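Hemolysin-related protein (Vibrio cholerae serotype O1, PDB 6MLT) is a secreted biofilm matrix protein that binds calcium and probably helps attach Vibrio cholerae biofilms to surfaces through its carbohydrate-binding lectin domain. Local coordinates at residues V276-P286 with N601-R609. Sequence-based numbering, arbitrary orientation.
Sequences VQAVSSFLGKP and NSFRSATIR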
loop_
_atom_site.group_PDB
_atom_site.type_symbol
_atom_site.label_atom_id
_atom_site.label_comp_id
_atom_site.label_asym_id
_atom_site.label_seq_id
_atom_site.Cartn_x
_atom_site.Cartn_y
_atom_site.Cartn_z
ATOM N N VAL A 276 14.427 -5.730 -2.078
ATOM C CA VAL A 276 13.046 -5.299 -2.256
ATOM C C VAL A 276 12.168 -6.164 -1.368
ATOM O O VAL A 276 12.524 -7.299 -1.037
ATOM C CB VAL A 276 12.626 -5.388 -3.748
ATOM C CG1 VAL A 276 12.651 -6.833 -4.230
ATOM C CG2 VAL A 276 11.243 -4.775 -3.974
ATOM N N GLN A 277 11.027 -5.608 -0.960
ATOM C CA GLN A 277 10.066 -6.297 -0.120
ATOM C C GLN A 277 8.668 -6.098 -0.677
ATOM O O GLN A 277 8.411 -5.179 -1.460
ATOM C CB GLN A 277 10.065 -5.776 1.328
ATOM C CG GLN A 277 11.303 -5.047 1.757
ATOM C CD GLN A 277 11.457 -3.657 1.127
ATOM O OE1 GLN A 277 10.489 -3.018 0.719
ATOM N NE2 GLN A 277 12.689 -3.200 1.039
ATOM N N ALA A 278 7.771 -6.980 -0.249
ATOM C CA ALA A 278 6.335 -6.772 -0.348
ATOM C C ALA A 278 5.785 -6.654 1.067
ATOM O O ALA A 278 6.264 -7.327 1.984
ATOM C CB ALA A 278 5.648 -7.915 -1.109
ATOM N N VAL A 279 4.801 -5.775 1.248
ATOM C CA VAL A 279 4.216 -5.498 2.555
ATOM C C VAL A 279 2.705 -5.602 2.410
ATOM O O VAL A 279 2.111 -4.898 1.584
ATOM C CB VAL A 279 4.616 -4.106 3.074
ATOM C CG1 VAL A 279 4.041 -3.863 4.467
ATOM C CG2 VAL A 279 6.138 -3.950 3.057
ATOM N N SER A 280 2.079 -6.470 3.192
ATOM C CA SER A 280 0.658 -6.713 2.965
ATOM C C SER A 280 0.057 -7.455 4.152
ATOM O O SER A 280 0.724 -7.720 5.158
ATOM C CB SER A 280 0.449 -7.498 1.672
ATOM O OG SER A 280 -0.874 -7.333 1.212
ATOM N N SER A 281 -1.233 -7.760 4.026
ATOM C CA SER A 281 -1.960 -8.566 5.009
ATOM C C SER A 281 -1.625 -10.031 4.752
ATOM O O SER A 281 -2.336 -10.753 4.050
ATOM C CB SER A 281 -3.462 -8.312 4.912
ATOM O OG SER A 281 -3.770 -6.950 5.135
ATOM N N PHE A 282 -0.500 -10.465 5.324
ATOM C CA PHE A 282 0.008 -11.819 5.148
ATOM C C PHE A 282 -0.321 -12.744 6.310
ATOM O O PHE A 282 -0.355 -13.965 6.126
ATOM C CB PHE A 282 1.535 -11.810 5.013
ATOM C CG PHE A 282 2.058 -11.214 3.738
ATOM C CD1 PHE A 282 1.755 -11.781 2.516
ATOM C CD2 PHE A 282 2.925 -10.133 3.771
ATOM C CE1 PHE A 282 2.270 -11.256 1.344
ATOM C CE2 PHE A 282 3.445 -9.605 2.597
ATOM C CZ PHE A 282 3.118 -10.174 1.387
ATOM N N LEU A 283 -0.496 -12.193 7.506
ATOM C CA LEU A 283 -0.619 -12.977 8.724
ATOM C C LEU A 283 -2.060 -13.110 9.196
ATOM O O LEU A 283 -2.317 -13.818 10.172
ATOM C CB LEU A 283 0.231 -12.348 9.832
ATOM C CG LEU A 283 1.674 -12.007 9.445
ATOM C CD1 LEU A 283 2.435 -11.496 10.668
ATOM C CD2 LEU A 283 2.362 -13.217 8.846
ATOM N N GLY A 284 -2.993 -12.460 8.520
ATOM C CA GLY A 284 -4.392 -12.513 8.893
ATOM C C GLY A 284 -5.161 -11.537 8.035
ATOM O O GLY A 284 -4.588 -10.726 7.304
ATOM N N LYS A 285 -6.480 -11.642 8.111
ATOM C CA LYS A 285 -7.317 -10.691 7.399
ATOM C C LYS A 285 -7.275 -9.342 8.115
ATOM O O LYS A 285 -7.143 -9.290 9.338
ATOM C CB LYS A 285 -8.756 -11.199 7.311
ATOM N N PRO A 286 -7.360 -8.234 7.377
ATOM C CA PRO A 286 -7.403 -6.921 8.047
ATOM C C PRO A 286 -8.442 -6.840 9.156
ATOM O O PRO A 286 -8.201 -6.181 10.176
ATOM C CB PRO A 286 -7.723 -5.955 6.898
ATOM C CG PRO A 286 -7.161 -6.618 5.688
ATOM C CD PRO A 286 -7.337 -8.105 5.907
ATOM N N ASN A 601 -3.252 -0.326 2.574
ATOM C CA ASN A 601 -2.073 -0.567 3.403
ATOM C C ASN A 601 -1.268 -1.760 2.891
ATOM O O ASN A 601 -0.921 -2.678 3.639
ATOM C CB ASN A 601 -2.461 -0.761 4.868
ATOM C CG ASN A 601 -1.268 -0.643 5.795
ATOM O OD1 ASN A 601 -0.248 -0.061 5.426
ATOM N ND2 ASN A 601 -1.386 -1.191 7.002
ATOM N N SER A 602 -0.952 -1.732 1.598
ATOM C CA SER A 602 -0.136 -2.768 0.987
ATOM C C SER A 602 0.866 -2.125 0.040
ATOM O O SER A 602 0.726 -0.964 -0.352
ATOM C CB SER A 602 -0.988 -3.793 0.225
ATOM O OG SER A 602 -1.548 -3.209 -0.940
ATOM N N PHE A 603 1.878 -2.904 -0.332
ATOM C CA PHE A 603 2.898 -2.458 -1.268
ATOM C C PHE A 603 3.381 -3.673 -2.046
ATOM O O PHE A 603 3.782 -4.679 -1.454
ATOM C CB PHE A 603 4.052 -1.764 -0.534
ATOM C CG PHE A 603 4.708 -0.676 -1.334
ATOM C CD1 PHE A 603 5.631 -0.988 -2.319
ATOM C CD2 PHE A 603 4.394 0.661 -1.111
ATOM C CE1 PHE A 603 6.229 0.007 -3.062
ATOM C CE2 PHE A 603 4.994 1.660 -1.855
ATOM C CZ PHE A 603 5.910 1.334 -2.832
ATOM N N ARG A 604 3.311 -3.569 -3.374
ATOM C CA ARG A 604 3.583 -4.671 -4.297
ATOM C C ARG A 604 2.652 -5.859 -4.051
ATOM O O ARG A 604 3.037 -7.017 -4.194
ATOM C CB ARG A 604 5.063 -5.073 -4.247
ATOM C CG ARG A 604 5.928 -4.205 -5.195
ATOM C CD ARG A 604 7.422 -4.476 -5.049
ATOM N NE ARG A 604 7.963 -3.879 -3.826
ATOM C CZ ARG A 604 8.599 -2.715 -3.764
ATOM N NH1 ARG A 604 8.801 -1.983 -4.853
ATOM N NH2 ARG A 604 9.046 -2.282 -2.600
ATOM N N SER A 605 1.397 -5.559 -3.723
ATOM C CA SER A 605 0.316 -6.533 -3.727
ATOM C C SER A 605 -0.662 -6.234 -4.858
ATOM O O SER A 605 -1.012 -5.073 -5.102
ATOM C CB SER A 605 -0.451 -6.532 -2.401
ATOM O OG SER A 605 -1.597 -7.355 -2.514
ATOM N N ALA A 606 -1.117 -7.289 -5.530
ATOM C CA ALA A 606 -2.123 -7.176 -6.575
ATOM C C ALA A 606 -3.550 -7.217 -6.045
ATOM O O ALA A 606 -4.490 -7.042 -6.828
ATOM C CB ALA A 606 -1.939 -8.300 -7.604
ATOM N N THR A 607 -3.742 -7.452 -4.749
ATOM C CA THR A 607 -5.077 -7.706 -4.218
ATOM C C THR A 607 -5.829 -6.398 -4.013
ATOM O O THR A 607 -5.374 -5.524 -3.270
ATOM C CB THR A 607 -4.990 -8.468 -2.900
ATOM O OG1 THR A 607 -4.267 -9.687 -3.097
ATOM C CG2 THR A 607 -6.400 -8.788 -2.360
ATOM N N ILE A 608 -6.994 -6.274 -4.645
ATOM C CA ILE A 608 -7.844 -5.107 -4.426
ATOM C C ILE A 608 -8.471 -5.227 -3.045
ATOM O O ILE A 608 -9.117 -6.232 -2.729
ATOM C CB ILE A 608 -8.919 -4.989 -5.516
ATOM C CG1 ILE A 608 -8.264 -4.741 -6.876
ATOM C CG2 ILE A 608 -9.915 -3.863 -5.181
ATOM C CD1 ILE A 608 -9.246 -4.759 -8.051
ATOM N N ARG A 609 -8.276 -4.207 -2.211
ATOM C CA ARG A 609 -8.792 -4.202 -0.849
ATOM C C ARG A 609 -9.548 -2.912 -0.581
ATOM O O ARG A 609 -9.104 -1.829 -0.974
ATOM C CB ARG A 609 -7.671 -4.347 0.183
ATOM C CG ARG A 609 -7.219 -5.764 0.366
ATOM C CD ARG A 609 -6.242 -5.918 1.521
ATOM N NE ARG A 609 -6.000 -7.335 1.764
ATOM C CZ ARG A 609 -5.052 -8.048 1.169
ATOM N NH1 ARG A 609 -4.221 -7.474 0.303
ATOM N NH2 ARG A 609 -4.928 -9.340 1.455
HETATM O O HOH W 1 -2.946 -4.794 3.697
#
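The guanidinium of R604 lies between V276 and the ring of F603: V276 CG2 sits over the centre of one face, 3.4 Å from R604 CZ, and the edge of the F603 ring meets the opposite face, its CE1 lying toward the guanidinium rim. A bend at chi3 (-75°) turns the group so that its edge meets the backbone of Q277. R604 NE donates to Q277 O at 2.7 Å (N-H...O 155°), the oxygen lying near the guanidinium plane, while R604 NH2 adds a weak bond to the same oxygen and also reaches S224 O. Beside this grip, V279 and F603 form a single antiparallel, hydrogen-bonded bridge, V279 N to F603 O at 3.1 Å and F603 N to V279 O at 2.8 Å. At the far end the R609 guanidinium is flanked by T607 CG2 on one face and S281 CB on the other, 3.9 Å from R609 NH2. D489 receives a salt bridge from R609 and hydrogen bonds with S280, S605 and T607, which probably balances the arginine's charge. A water joins S281 OG to N601 O. The C-terminal 601-609 loop thus runs beside strand 277-279, whose other edge pairs with strand 443-448; N601 and F603 touch strand 224-227, S605 and T607 strand 478-481.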